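Local structure of DNA helicase uvsW (Enterobacteria phage T4, 1RIF) at residues V5-F10 and D82-E87; S11-D16 and R58-G63; L103-G108 and Y180-H185; I144-A149 and D175-Y180. The protein couples ATP hydrolysis to 3'-5' unwinding of duplex DNA, drives branch migration of Holliday junctions, and takes part in recombination-dependent repair and the reorganisation of stalled replication forks. The protein carries 1 engineered substitution. All coordinates share one frame; numbering follows the deposited sequence.

Contact 1 (V5-F10 and D82-E87); sequences VHFHDF and DPQINE
The side-chain amide of Gln84 lies almost flat on the ring of Phe7, the two planes 16° apart. Gln84 sets out with CG anti to its backbone N (chi1 -165°) and stays extended, so that CG passes over the same face and makes a CH-pi contact, 4.3 Å from the ring centroid, while NE2 comes to rest above the middle of the ring, 3.2 Å from Phe7 CZ. The opposite face of Phe7 carries the carbonyl O of Asp9, off centre. Ile85 approaches the ring edge with CG1, and the Ile85 and Val5 side chains cross at about a right angle, Ile85 CD1 meeting Val5 CG1 at 3.6 Å. Asp82 ties the two segments together through backbone N-H and carboxylate. Its N-H gives a bond of 2.7 Å to Val5 O, nearly along the C=O axis, and its OD2 takes the N-H of Phe7 at 3.2 Å from above the carboxylate plane. OD1 of the same carboxylate accepts from Gln84 N at 3.0 Å, closing an Asx turn after strand 79-81, which runs parallel to strand 3-8 at the border of the N-terminal domain's sheet. With one backbone N-H on each oxygen, the carboxylate is held in place and would probably stay ionised. The Asx turn also fixes where the chain of Gln84 begins, and so helps position its amide over the ring.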
loop_
_atom_site.group_PDB
_atom_site.type_symbol
_atom_site.label_atom_id
_atom_site.label_comp_id
_atom_site.label_asym_id
_atom_site.label_seq_id
_atom_site.Cartn_x
_atom_site.Cartn_y
_atom_site.Cartn_z
ATOM N N VAL A 5 2.851 5.846 21.032
ATOM C CA VAL A 5 3.120 5.300 19.709
ATOM C C VAL A 5 4.094 6.198 18.944
ATOM O O VAL A 5 3.779 7.337 18.593
ATOM C CB VAL A 5 1.803 5.117 18.925
ATOM C CG1 VAL A 5 2.075 4.482 17.580
ATOM C CG2 VAL A 5 0.856 4.241 19.727
ATOM N N HIS A 6 5.288 5.671 18.699
ATOM C CA HIS A 6 6.329 6.413 18.007
ATOM C C HIS A 6 6.471 6.061 16.544
ATOM O O HIS A 6 6.214 4.935 16.122
ATOM C CB HIS A 6 7.688 6.192 18.677
ATOM C CG HIS A 6 7.743 6.631 20.104
ATOM N ND1 HIS A 6 7.379 5.809 21.150
ATOM C CD2 HIS A 6 8.094 7.815 20.658
ATOM C CE1 HIS A 6 7.504 6.470 22.288
ATOM N NE2 HIS A 6 7.935 7.690 22.017
ATOM N N PHE A 7 6.902 7.042 15.771
ATOM C CA PHE A 7 7.119 6.834 14.361
ATOM C C PHE A 7 8.332 5.891 14.254
ATOM O O PHE A 7 9.235 5.933 15.093
ATOM C CB PHE A 7 7.415 8.179 13.691
ATOM C CG PHE A 7 7.526 8.103 12.198
ATOM C CD1 PHE A 7 6.398 8.267 11.394
ATOM C CD2 PHE A 7 8.753 7.845 11.592
ATOM C CE1 PHE A 7 6.493 8.174 10.012
ATOM C CE2 PHE A 7 8.856 7.750 10.209
ATOM C CZ PHE A 7 7.721 7.915 9.420
ATOM N N HIS A 8 8.331 5.037 13.234
ATOM C CA HIS A 8 9.402 4.074 12.970
ATOM C C HIS A 8 9.246 3.718 11.485
ATOM O O HIS A 8 8.611 2.725 11.143
ATOM C CB HIS A 8 9.204 2.819 13.832
ATOM C CG HIS A 8 10.223 1.751 13.586
ATOM N ND1 HIS A 8 11.461 1.748 14.193
ATOM C CD2 HIS A 8 10.214 0.686 12.749
ATOM C CE1 HIS A 8 12.170 0.730 13.737
ATOM N NE2 HIS A 8 11.437 0.071 12.859
ATOM N N ASP A 9 9.831 4.520 10.607
ATOM C CA ASP A 9 9.702 4.346 9.154
ATOM C C ASP A 9 8.252 4.193 8.656
ATOM O O ASP A 9 7.301 4.170 9.445
ATOM C CB ASP A 9 10.623 3.220 8.602
ATOM C CG ASP A 9 10.147 1.801 8.920
ATOM O OD1 ASP A 9 8.928 1.544 9.009
ATOM O OD2 ASP A 9 11.024 0.918 9.037
ATOM N N PHE A 10 8.075 4.109 7.340
ATOM C CA PHE A 10 6.732 4.015 6.784
ATOM C C PHE A 10 6.098 2.642 6.652
ATOM O O PHE A 10 5.051 2.506 6.021
ATOM C CB PHE A 10 6.676 4.746 5.440
ATOM C CG PHE A 10 6.798 6.230 5.573
ATOM C CD1 PHE A 10 8.010 6.865 5.354
ATOM C CD2 PHE A 10 5.708 6.987 5.996
ATOM C CE1 PHE A 10 8.140 8.234 5.557
ATOM C CE2 PHE A 10 5.826 8.360 6.205
ATOM C CZ PHE A 10 7.045 8.984 5.985
ATOM N N ASP A 82 2.689 9.771 18.173
ATOM C CA ASP A 82 3.671 10.642 17.544
ATOM C C ASP A 82 2.927 11.419 16.456
ATOM O O ASP A 82 2.276 10.829 15.583
ATOM C CB ASP A 82 4.792 9.797 16.936
ATOM C CG ASP A 82 5.971 10.627 16.476
ATOM O OD1 ASP A 82 5.756 11.798 16.091
ATOM O OD2 ASP A 82 7.106 10.105 16.479
ATOM N N PRO A 83 2.989 12.759 16.503
ATOM C CA PRO A 83 2.294 13.567 15.495
ATOM C C PRO A 83 2.712 13.275 14.048
ATOM O O PRO A 83 1.928 13.475 13.116
ATOM C CB PRO A 83 2.609 14.996 15.927
ATOM C CG PRO A 83 3.963 14.855 16.553
ATOM C CD PRO A 83 3.799 13.613 17.388
ATOM N N GLN A 84 3.935 12.789 13.860
ATOM C CA GLN A 84 4.413 12.488 12.517
ATOM C C GLN A 84 3.588 11.376 11.867
ATOM O O GLN A 84 3.502 11.288 10.639
ATOM C CB GLN A 84 5.879 12.077 12.554
ATOM C CG GLN A 84 6.524 12.113 11.192
ATOM C CD GLN A 84 7.910 11.508 11.186
ATOM O OE1 GLN A 84 8.598 11.487 12.207
ATOM N NE2 GLN A 84 8.336 11.026 10.022
ATOM N N ILE A 85 2.976 10.540 12.704
ATOM C CA ILE A 85 2.162 9.422 12.239
ATOM C C ILE A 85 0.855 9.843 11.572
ATOM O O ILE A 85 0.435 9.251 10.578
ATOM C CB ILE A 85 1.835 8.466 13.413
ATOM C CG1 ILE A 85 3.123 7.798 13.906
ATOM C CG2 ILE A 85 0.796 7.423 12.980
ATOM C CD1 ILE A 85 2.942 6.925 15.145
ATOM N N ASN A 86 0.215 10.871 12.114
ATOM C CA ASN A 86 -1.057 11.336 11.573
ATOM C C ASN A 86 -0.896 12.406 10.502
ATOM O O ASN A 86 -1.880 12.973 10.040
ATOM C CB ASN A 86 -1.932 11.883 12.705
ATOM C CG ASN A 86 -2.095 10.894 13.846
ATOM O OD1 ASN A 86 -2.553 9.767 13.641
ATOM N ND2 ASN A 86 -1.723 11.312 15.054
ATOM N N GLU A 87 0.343 12.671 10.112
ATOM C CA GLU A 87 0.645 13.679 9.111
ATOM C C GLU A 87 -0.044 13.423 7.766
ATOM O O GLU A 87 -0.047 12.304 7.250
ATOM C CB GLU A 87 2.148 13.744 8.924
ATOM C CG GLU A 87 2.611 14.830 8.010
ATOM C CD GLU A 87 4.114 14.839 7.859
ATOM O OE1 GLU A 87 4.814 15.134 8.859
ATOM O OE2 GLU A 87 4.591 14.538 6.739
#

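Contact 2 (S11-D16 and R58-G63); sequences SHVRID and RLLPFG
Two antiparallel strands, 12-16 and 59-61, pair here in the mixed four-stranded sheet of the N-terminal domain, with 59-61 as an outermost strand. Val13 and Leu60 form a hydrogen-bonded pair, N to O in both directions; Ile15 N reaches Arg58 O at 2.8 Å nearly along the C=O axis, and Phe62 N reaches Ser11 O at 2.8 Å from above the carbonyl plane. Val13 and Leu60 lie side by side on one face, CG2 to CB 4.0 Å, and Val13 CG1 sits over the rim of the Phe62 ring. On the other face Leu59 CD2 rests against Arg14 CB. His12 turns CD2 to Pro61 N, 3.1 Å away, while its ND1 donates in the ring plane to Ser11 OG. Arg58 NE makes only a weak bond to Ile15 O, at 3.2 Å; its far nitrogens go to Glu18 O and the Glu19 carboxylate. Pro61 falls in a non-hydrogen-bonded pair, so its missing N-H costs this ladder no bond, and the charge of Arg58 is probably countered outside the strand pair.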
loop_
_atom_site.group_PDB
_atom_site.type_symbol
_atom_site.label_atom_id
_atom_site.label_comp_id
_atom_site.label_asym_id
_atom_site.label_seq_id
_atom_site.Cartn_x
_atom_site.Cartn_y
_atom_site.Cartn_z
ATOM N N SER A 11 6.715 1.624 7.247
ATOM C CA SER A 11 6.134 0.290 7.195
ATOM C C SER A 11 5.434 -0.013 8.523
ATOM O O SER A 11 4.363 -0.625 8.539
ATOM C CB SER A 11 7.209 -0.767 6.898
ATOM O OG SER A 11 8.093 -0.959 7.992
ATOM N N HIS A 12 6.019 0.454 9.628
ATOM C CA HIS A 12 5.469 0.212 10.968
ATOM C C HIS A 12 5.619 1.377 11.931
ATOM O O HIS A 12 6.338 2.331 11.672
ATOM C CB HIS A 12 6.171 -0.977 11.643
ATOM C CG HIS A 12 6.024 -2.276 10.917
ATOM N ND1 HIS A 12 6.735 -2.579 9.776
ATOM C CD2 HIS A 12 5.254 -3.358 11.181
ATOM C CE1 HIS A 12 6.411 -3.793 9.369
ATOM N NE2 HIS A 12 5.515 -4.288 10.204
ATOM N N VAL A 13 4.927 1.277 13.059
ATOM C CA VAL A 13 5.034 2.263 14.126
ATOM C C VAL A 13 5.486 1.424 15.318
ATOM O O VAL A 13 5.271 0.213 15.331
ATOM C CB VAL A 13 3.684 2.943 14.460
ATOM C CG1 VAL A 13 3.305 3.910 13.352
ATOM C CG2 VAL A 13 2.598 1.897 14.663
ATOM N N ARG A 14 6.130 2.046 16.299
ATOM C CA ARG A 14 6.588 1.308 17.469
ATOM C C ARG A 14 5.734 1.667 18.659
ATOM O O ARG A 14 5.437 2.836 18.883
ATOM C CB ARG A 14 8.048 1.632 17.788
ATOM C CG ARG A 14 8.593 0.789 18.924
ATOM C CD ARG A 14 10.010 1.161 19.309
ATOM N NE ARG A 14 10.069 2.356 20.148
ATOM C CZ ARG A 14 10.448 3.555 19.720
ATOM N NH1 ARG A 14 10.802 3.730 18.450
ATOM N NH2 ARG A 14 10.490 4.577 20.567
ATOM N N ILE A 15 5.344 0.664 19.432
ATOM C CA ILE A 15 4.515 0.906 20.605
ATOM C C ILE A 15 5.260 0.707 21.924
ATOM O O ILE A 15 5.938 -0.299 22.121
ATOM C CB ILE A 15 3.280 -0.002 20.603
ATOM C CG1 ILE A 15 2.558 0.107 19.255
ATOM C CG2 ILE A 15 2.353 0.392 21.755
ATOM C CD1 ILE A 15 1.318 -0.753 19.139
ATOM N N ASP A 16 5.122 1.685 22.813
ATOM C CA ASP A 16 5.744 1.678 24.136
ATOM C C ASP A 16 4.648 1.514 25.163
ATOM O O ASP A 16 3.708 2.296 25.193
ATOM C CB ASP A 16 6.465 2.999 24.390
ATOM C CG ASP A 16 7.815 3.066 23.711
ATOM O OD1 ASP A 16 7.927 2.628 22.543
ATOM O OD2 ASP A 16 8.767 3.570 24.348
ATOM N N ARG A 58 7.573 -4.933 19.279
ATOM C CA ARG A 58 6.568 -3.908 19.528
ATOM C C ARG A 58 6.354 -3.018 18.294
ATOM O O ARG A 58 6.067 -1.826 18.413
ATOM C CB ARG A 58 6.960 -3.068 20.751
ATOM C CG ARG A 58 7.003 -3.858 22.066
ATOM C CD ARG A 58 7.466 -2.980 23.238
ATOM N NE ARG A 58 6.422 -2.672 24.230
ATOM C CZ ARG A 58 6.072 -3.467 25.244
ATOM N NH1 ARG A 58 6.674 -4.634 25.415
ATOM N NH2 ARG A 58 5.135 -3.087 26.102
ATOM N N LEU A 59 6.498 -3.612 17.112
ATOM C CA LEU A 59 6.301 -2.903 15.855
ATOM C C LEU A 59 4.959 -3.325 15.283
ATOM O O LEU A 59 4.629 -4.509 15.264
ATOM C CB LEU A 59 7.405 -3.240 14.858
ATOM C CG LEU A 59 8.817 -2.778 15.210
ATOM C CD1 LEU A 59 9.782 -3.225 14.133
ATOM C CD2 LEU A 59 8.849 -1.268 15.349
ATOM N N LEU A 60 4.186 -2.352 14.817
ATOM C CA LEU A 60 2.871 -2.616 14.247
ATOM C C LEU A 60 2.776 -2.026 12.838
ATOM O O LEU A 60 3.203 -0.893 12.603
ATOM C CB LEU A 60 1.800 -1.984 15.127
ATOM C CG LEU A 60 0.364 -2.137 14.642
ATOM C CD1 LEU A 60 -0.191 -3.470 15.104
ATOM C CD2 LEU A 60 -0.466 -0.995 15.179
ATOM N N PRO A 61 2.235 -2.788 11.875
ATOM C CA PRO A 61 2.163 -2.169 10.550
ATOM C C PRO A 61 1.455 -0.807 10.611
ATOM O O PRO A 61 0.400 -0.662 11.237
ATOM C CB PRO A 61 1.436 -3.222 9.697
ATOM C CG PRO A 61 0.894 -4.217 10.676
ATOM C CD PRO A 61 1.858 -4.206 11.818
ATOM N N PHE A 62 2.080 0.185 9.977
ATOM C CA PHE A 62 1.599 1.567 9.946
ATOM C C PHE A 62 0.094 1.701 9.737
ATOM O O PHE A 62 -0.593 2.354 10.523
ATOM C CB PHE A 62 2.339 2.326 8.842
ATOM C CG PHE A 62 2.405 3.810 9.050
ATOM C CD1 PHE A 62 3.633 4.438 9.221
ATOM C CD2 PHE A 62 1.256 4.588 9.030
ATOM C CE1 PHE A 62 3.713 5.825 9.367
ATOM C CE2 PHE A 62 1.323 5.980 9.174
ATOM C CZ PHE A 62 2.555 6.595 9.341
ATOM N N GLY A 63 -0.410 1.072 8.678
ATOM C CA GLY A 63 -1.823 1.137 8.357
ATOM C C GLY A 63 -2.825 0.830 9.453
ATOM O O GLY A 63 -3.985 1.212 9.336
#

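Contact 3 (L103-G108 and Y180-H185); sequences LEIYSG and YRLFSH
One face of the Tyr106 ring carries the guanidinium of Arg181, planes 6° and centres 3.6 Å apart, in a stacked cation-pi pair. At the ring's edge, in its plane, lies the carbonyl O of Tyr180. Arg181 CD presses onto the same face, 3.3 Å from Tyr106 CD1, because the chain runs extended from CG to NE. The guanidinium edge is polar: NH2 donates to Gly108 O at 3.0 Å, in plane and on a lone pair, and NE donates to a water that lies within bonding distance of Gly108 O as well. These contacts follow the C-terminal end of helix 167-180, where Arg181 leaves helical geometry with positive phi (80°), and join it to the short strand 106-107, half of a two-stranded antiparallel sheet with 110-111. Tyr106 N bonds Tyr180 O at 3.0 Å from above the carbonyl plane. Farther along the segments, Ile105 CG2 runs beside Tyr180 and meets CD2 at 3.8 Å, while Leu182 CD2 touches both Ile105 CG1 and Leu103 CD2. A second water donates to Glu104 O and Arg181 O, bridging the two backbones. Tyr180 OH turns elsewhere, to the hydroxyl of Ser142 in the predicted ATP-binding loop, which carries the engineered substitution.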
loop_
_atom_site.group_PDB
_atom_site.type_symbol
_atom_site.label_atom_id
_atom_site.label_comp_id
_atom_site.label_asym_id
_atom_site.label_seq_id
_atom_site.Cartn_x
_atom_site.Cartn_y
_atom_site.Cartn_z
ATOM N N LEU A 103 -2.731 19.238 -16.544
ATOM C CA LEU A 103 -2.433 17.967 -17.187
ATOM C C LEU A 103 -3.194 17.826 -18.508
ATOM O O LEU A 103 -4.346 18.249 -18.617
ATOM C CB LEU A 103 -2.830 16.817 -16.255
ATOM C CG LEU A 103 -2.233 16.814 -14.844
ATOM C CD1 LEU A 103 -2.908 15.740 -14.010
ATOM C CD2 LEU A 103 -0.731 16.567 -14.909
ATOM N N GLU A 104 -2.543 17.236 -19.508
ATOM C CA GLU A 104 -3.175 16.998 -20.802
ATOM C C GLU A 104 -3.220 15.483 -20.977
ATOM O O GLU A 104 -2.275 14.876 -21.475
ATOM C CB GLU A 104 -2.365 17.640 -21.931
ATOM C CG GLU A 104 -1.998 19.095 -21.679
ATOM C CD GLU A 104 -1.617 19.844 -22.948
ATOM O OE1 GLU A 104 -0.948 19.246 -23.826
ATOM O OE2 GLU A 104 -1.980 21.038 -23.060
ATOM N N ILE A 105 -4.322 14.876 -20.546
ATOM C CA ILE A 105 -4.492 13.429 -20.616
ATOM C C ILE A 105 -5.149 13.020 -21.923
ATOM O O ILE A 105 -6.073 13.680 -22.393
ATOM C CB ILE A 105 -5.339 12.933 -19.424
ATOM C CG1 ILE A 105 -4.723 13.444 -18.121
ATOM C CG2 ILE A 105 -5.382 11.420 -19.393
ATOM C CD1 ILE A 105 -5.577 13.180 -16.901
ATOM N N TYR A 106 -4.673 11.923 -22.504
ATOM C CA TYR A 106 -5.203 11.443 -23.780
ATOM C C TYR A 106 -5.688 10.005 -23.791
ATOM O O TYR A 106 -5.508 9.247 -22.838
ATOM C CB TYR A 106 -4.145 11.570 -24.892
ATOM C CG TYR A 106 -3.714 12.980 -25.230
ATOM C CD1 TYR A 106 -2.907 13.715 -24.355
ATOM C CD2 TYR A 106 -4.101 13.577 -26.429
ATOM C CE1 TYR A 106 -2.490 15.012 -24.670
ATOM C CE2 TYR A 106 -3.691 14.873 -26.752
ATOM C CZ TYR A 106 -2.885 15.582 -25.869
ATOM O OH TYR A 106 -2.468 16.852 -26.186
ATOM N N SER A 107 -6.296 9.657 -24.919
ATOM C CA SER A 107 -6.809 8.331 -25.217
ATOM C C SER A 107 -6.560 8.285 -26.716
ATOM O O SER A 107 -7.388 8.741 -27.506
ATOM C CB SER A 107 -8.305 8.246 -24.931
ATOM O OG SER A 107 -8.737 6.897 -24.940
ATOM N N GLY A 108 -5.411 7.747 -27.103
ATOM C CA GLY A 108 -5.063 7.727 -28.507
ATOM C C GLY A 108 -4.681 9.161 -28.837
ATOM O O GLY A 108 -3.708 9.692 -28.301
ATOM N N TYR A 180 -1.902 7.698 -21.875
ATOM C CA TYR A 180 -2.426 8.896 -21.212
ATOM C C TYR A 180 -1.508 10.086 -21.490
ATOM O O TYR A 180 -1.943 11.249 -21.512
ATOM C CB TYR A 180 -2.490 8.675 -19.698
ATOM C CG TYR A 180 -3.525 7.677 -19.261
ATOM C CD1 TYR A 180 -3.221 6.712 -18.304
ATOM C CD2 TYR A 180 -4.819 7.706 -19.790
ATOM C CE1 TYR A 180 -4.172 5.799 -17.885
ATOM C CE2 TYR A 180 -5.780 6.796 -19.373
ATOM C CZ TYR A 180 -5.444 5.846 -18.422
ATOM O OH TYR A 180 -6.383 4.938 -18.000
ATOM N N ARG A 181 -0.233 9.754 -21.681
ATOM C CA ARG A 181 0.840 10.700 -21.947
ATOM C C ARG A 181 1.341 11.363 -20.678
ATOM O O ARG A 181 1.910 12.454 -20.721
ATOM C CB ARG A 181 0.409 11.751 -22.964
ATOM C CG ARG A 181 0.020 11.152 -24.298
ATOM C CD ARG A 181 -0.098 12.210 -25.367
ATOM N NE ARG A 181 -0.868 11.721 -26.503
ATOM C CZ ARG A 181 -1.022 12.391 -27.637
ATOM N NH1 ARG A 181 -0.450 13.577 -27.780
ATOM N NH2 ARG A 181 -1.751 11.878 -28.623
ATOM N N LEU A 182 1.126 10.693 -19.549
ATOM C CA LEU A 182 1.603 11.198 -18.265
ATOM C C LEU A 182 3.021 10.657 -18.033
ATOM O O LEU A 182 3.774 11.184 -17.213
ATOM C CB LEU A 182 0.665 10.750 -17.134
ATOM C CG LEU A 182 -0.755 11.325 -17.184
ATOM C CD1 LEU A 182 -1.634 10.639 -16.153
ATOM C CD2 LEU A 182 -0.707 12.825 -16.946
ATOM N N PHE A 183 3.372 9.613 -18.781
ATOM C CA PHE A 183 4.685 8.979 -18.696
ATOM C C PHE A 183 5.147 8.521 -20.073
ATOM O O PHE A 183 4.341 8.381 -20.992
ATOM C CB PHE A 183 4.649 7.732 -17.785
ATOM C CG PHE A 183 4.311 8.020 -16.353
ATOM C CD1 PHE A 183 2.988 8.191 -15.955
ATOM C CD2 PHE A 183 5.321 8.139 -15.399
ATOM C CE1 PHE A 183 2.673 8.480 -14.625
ATOM C CE2 PHE A 183 5.017 8.428 -14.066
ATOM C CZ PHE A 183 3.686 8.599 -13.683
ATOM N N SER A 184 6.450 8.280 -20.199
ATOM C CA SER A 184 7.042 7.768 -21.435
ATOM C C SER A 184 7.588 6.381 -21.063
ATOM O O SER A 184 7.791 6.099 -19.878
ATOM C CB SER A 184 8.183 8.668 -21.905
ATOM O OG SER A 184 9.265 8.630 -20.999
ATOM N N HIS A 185 7.821 5.512 -22.047
ATOM C CA HIS A 185 8.325 4.170 -21.735
ATOM C C HIS A 185 9.678 4.122 -21.049
ATOM O O HIS A 185 9.907 3.267 -20.185
ATOM C CB HIS A 185 8.348 3.290 -22.984
ATOM C CG HIS A 185 7.053 2.580 -23.224
ATOM N ND1 HIS A 185 6.197 2.911 -24.253
ATOM C CD2 HIS A 185 6.435 1.602 -22.519
ATOM C CE1 HIS A 185 5.107 2.170 -24.171
ATOM N NE2 HIS A 185 5.225 1.368 -23.127
HETATM O O HOH W 1 0.387 14.918 -21.467
HETATM O O HOH W 2 -1.893 9.063 -26.386
#

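Contact 4 (I144-A149 and D175-Y180); sequences IQALLA and DDFVDY
From CB, Phe177 sends CG anti to its carbonyl carbon (chi1 -83°), which carries the ring across from helix 167-180 to helix 141-155. CD1 is the first ring atom to arrive, 3.9 Å from Ala146 CB. CE1 follows beside the same methyl at 3.8 Å and also lies close to Ala146 N. At the tip, CZ comes to 3.5 Å from Ala146 CA, the closest approach in the contact, and Gln145 brings CB to 4.2 Å from Phe177 CZ. On the far side of the ring CE2 meets the methyl of Ala149 at 4.1 Å. Ala146 CA therefore stands over one face of the Phe177 ring, toward the rim, in a CH-pi contact 25° off the ring normal. One turn later, Tyr180 brings CD1 to 3.9 Å from Ala146 CB, roughly at right angles to the approach of Phe177. No hydrogen bond crosses the contact; the small alanines let the ring rest against the helix backbone, and the segment axes approach to 10.1 Å and cross at -72°. Phe177 also touches Ile162 of strand 159-163. Such packing of two helices beside a parallel sheet belongs to the RecA-like, P-loop NTPase fold of SF2 helicases; helix 141-155 follows the predicted ATP-binding loop.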
loop_
_atom_site.group_PDB
_atom_site.type_symbol
_atom_site.label_atom_id
_atom_site.label_comp_id
_atom_site.label_asym_id
_atom_site.label_seq_id
_atom_site.Cartn_x
_atom_site.Cartn_y
_atom_site.Cartn_z
ATOM N N ILE A 144 -6.430 6.356 -12.303
ATOM C CA ILE A 144 -6.303 6.733 -10.897
ATOM C C ILE A 144 -4.868 6.459 -10.477
ATOM O O ILE A 144 -4.231 7.283 -9.833
ATOM C CB ILE A 144 -7.262 5.917 -9.998
ATOM C CG1 ILE A 144 -8.710 6.336 -10.278
ATOM C CG2 ILE A 144 -6.894 6.123 -8.531
ATOM C CD1 ILE A 144 -9.753 5.674 -9.383
ATOM N N GLN A 145 -4.364 5.292 -10.861
ATOM C CA GLN A 145 -2.997 4.906 -10.548
ATOM C C GLN A 145 -1.980 5.814 -11.256
ATOM O O GLN A 145 -0.963 6.195 -10.674
ATOM C CB GLN A 145 -2.786 3.436 -10.929
ATOM C CG GLN A 145 -3.432 2.476 -9.939
ATOM C CD GLN A 145 -3.425 1.036 -10.413
ATOM O OE1 GLN A 145 -4.203 0.662 -11.287
ATOM N NE2 GLN A 145 -2.541 0.223 -9.846
ATOM N N ALA A 146 -2.262 6.168 -12.508
ATOM C CA ALA A 146 -1.379 7.053 -13.280
ATOM C C ALA A 146 -1.306 8.438 -12.639
ATOM O O ALA A 146 -0.235 9.028 -12.547
ATOM C CB ALA A 146 -1.877 7.181 -14.719
ATOM N N LEU A 147 -2.447 8.956 -12.195
ATOM C CA LEU A 147 -2.476 10.277 -11.570
ATOM C C LEU A 147 -1.718 10.282 -10.244
ATOM O O LEU A 147 -0.991 11.225 -9.935
ATOM C CB LEU A 147 -3.924 10.735 -11.372
ATOM C CG LEU A 147 -4.592 11.085 -12.703
ATOM C CD1 LEU A 147 -6.049 11.465 -12.502
ATOM C CD2 LEU A 147 -3.824 12.237 -13.324
ATOM N N LEU A 148 -1.894 9.220 -9.466
ATOM C CA LEU A 148 -1.210 9.072 -8.190
ATOM C C LEU A 148 0.312 9.024 -8.406
ATOM O O LEU A 148 1.058 9.681 -7.683
ATOM C CB LEU A 148 -1.691 7.793 -7.494
ATOM C CG LEU A 148 -3.064 7.883 -6.837
ATOM C CD1 LEU A 148 -3.549 6.478 -6.538
ATOM C CD2 LEU A 148 -2.987 8.719 -5.569
ATOM N N ALA A 149 0.766 8.257 -9.399
ATOM C CA ALA A 149 2.199 8.158 -9.697
ATOM C C ALA A 149 2.759 9.487 -10.248
ATOM O O ALA A 149 3.862 9.898 -9.883
ATOM C CB ALA A 149 2.455 7.015 -10.681
ATOM N N ASP A 175 1.668 0.399 -20.876
ATOM C CA ASP A 175 1.120 0.951 -22.096
ATOM C C ASP A 175 0.052 2.004 -21.795
ATOM O O ASP A 175 0.005 3.040 -22.461
ATOM C CB ASP A 175 0.537 -0.165 -22.962
ATOM C CG ASP A 175 1.609 -1.049 -23.568
ATOM O OD1 ASP A 175 2.803 -0.731 -23.390
ATOM O OD2 ASP A 175 1.258 -2.056 -24.223
ATOM N N ASP A 176 -0.796 1.754 -20.792
ATOM C CA ASP A 176 -1.836 2.714 -20.437
ATOM C C ASP A 176 -1.222 4.042 -20.031
ATOM O O ASP A 176 -1.627 5.091 -20.525
ATOM C CB ASP A 176 -2.696 2.198 -19.286
ATOM C CG ASP A 176 -3.544 1.002 -19.672
ATOM O OD1 ASP A 176 -3.795 0.806 -20.882
ATOM O OD2 ASP A 176 -3.975 0.265 -18.756
ATOM N N PHE A 177 -0.250 3.986 -19.119
ATOM C CA PHE A 177 0.443 5.180 -18.620
ATOM C C PHE A 177 0.998 6.026 -19.758
ATOM O O PHE A 177 0.945 7.256 -19.711
ATOM C CB PHE A 177 1.595 4.773 -17.680
ATOM C CG PHE A 177 1.167 4.506 -16.248
ATOM C CD1 PHE A 177 -0.071 3.927 -15.959
ATOM C CD2 PHE A 177 2.013 4.831 -15.186
ATOM C CE1 PHE A 177 -0.454 3.683 -14.637
ATOM C CE2 PHE A 177 1.631 4.586 -13.864
ATOM C CZ PHE A 177 0.400 4.015 -13.592
ATOM N N VAL A 178 1.539 5.367 -20.776
ATOM C CA VAL A 178 2.098 6.077 -21.922
ATOM C C VAL A 178 0.974 6.589 -22.835
ATOM O O VAL A 178 1.105 7.647 -23.452
ATOM C CB VAL A 178 3.080 5.162 -22.724
ATOM C CG1 VAL A 178 3.651 5.911 -23.924
ATOM C CG2 VAL A 178 4.224 4.703 -21.820
ATOM N N ASP A 179 -0.137 5.857 -22.917
ATOM C CA ASP A 179 -1.248 6.305 -23.757
ATOM C C ASP A 179 -1.833 7.603 -23.202
ATOM O O ASP A 179 -2.208 8.503 -23.966
ATOM C CB ASP A 179 -2.341 5.239 -23.847
ATOM C CG ASP A 179 -3.436 5.604 -24.841
ATOM O OD1 ASP A 179 -3.108 5.896 -26.008
ATOM O OD2 ASP A 179 -4.627 5.594 -24.462
ATOM N N TYR A 180 -1.902 7.698 -21.875
ATOM C CA TYR A 180 -2.426 8.896 -21.212
ATOM C C TYR A 180 -1.508 10.086 -21.490
ATOM O O TYR A 180 -1.943 11.249 -21.512
ATOM C CB TYR A 180 -2.490 8.675 -19.698
ATOM C CG TYR A 180 -3.525 7.677 -19.261
ATOM C CD1 TYR A 180 -3.221 6.712 -18.304
ATOM C CD2 TYR A 180 -4.819 7.706 -19.790
ATOM C CE1 TYR A 180 -4.172 5.799 -17.885
ATOM C CE2 TYR A 180 -5.780 6.796 -19.373
ATOM C CZ TYR A 180 -5.444 5.846 -18.422
ATOM O OH TYR A 180 -6.383 4.938 -18.000
#

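The chain is the N-terminal part of a longer helicase, holding the N-terminal domain and the ATP-binding domain, and the contacts divide between them. Contacts 1 and 2, with centres about 9 Å apart, both reach the mixed sheet, where strands 3-8 and 12-16 are neighbours; contact 2 is nested inside the loop that contact 1 closes. Contacts 3 and 4, centres about 7 Å apart, meet at Tyr180, contact 4 lying within the loop closed by contact 3. The groups come in series, their centres about 30 to 38 Å apart. One pair joins strands 3-8, 12-16 and 59-61 and the loop after 79-81; the other joins helix 167-180 to helix 141-155 and segment 103-108.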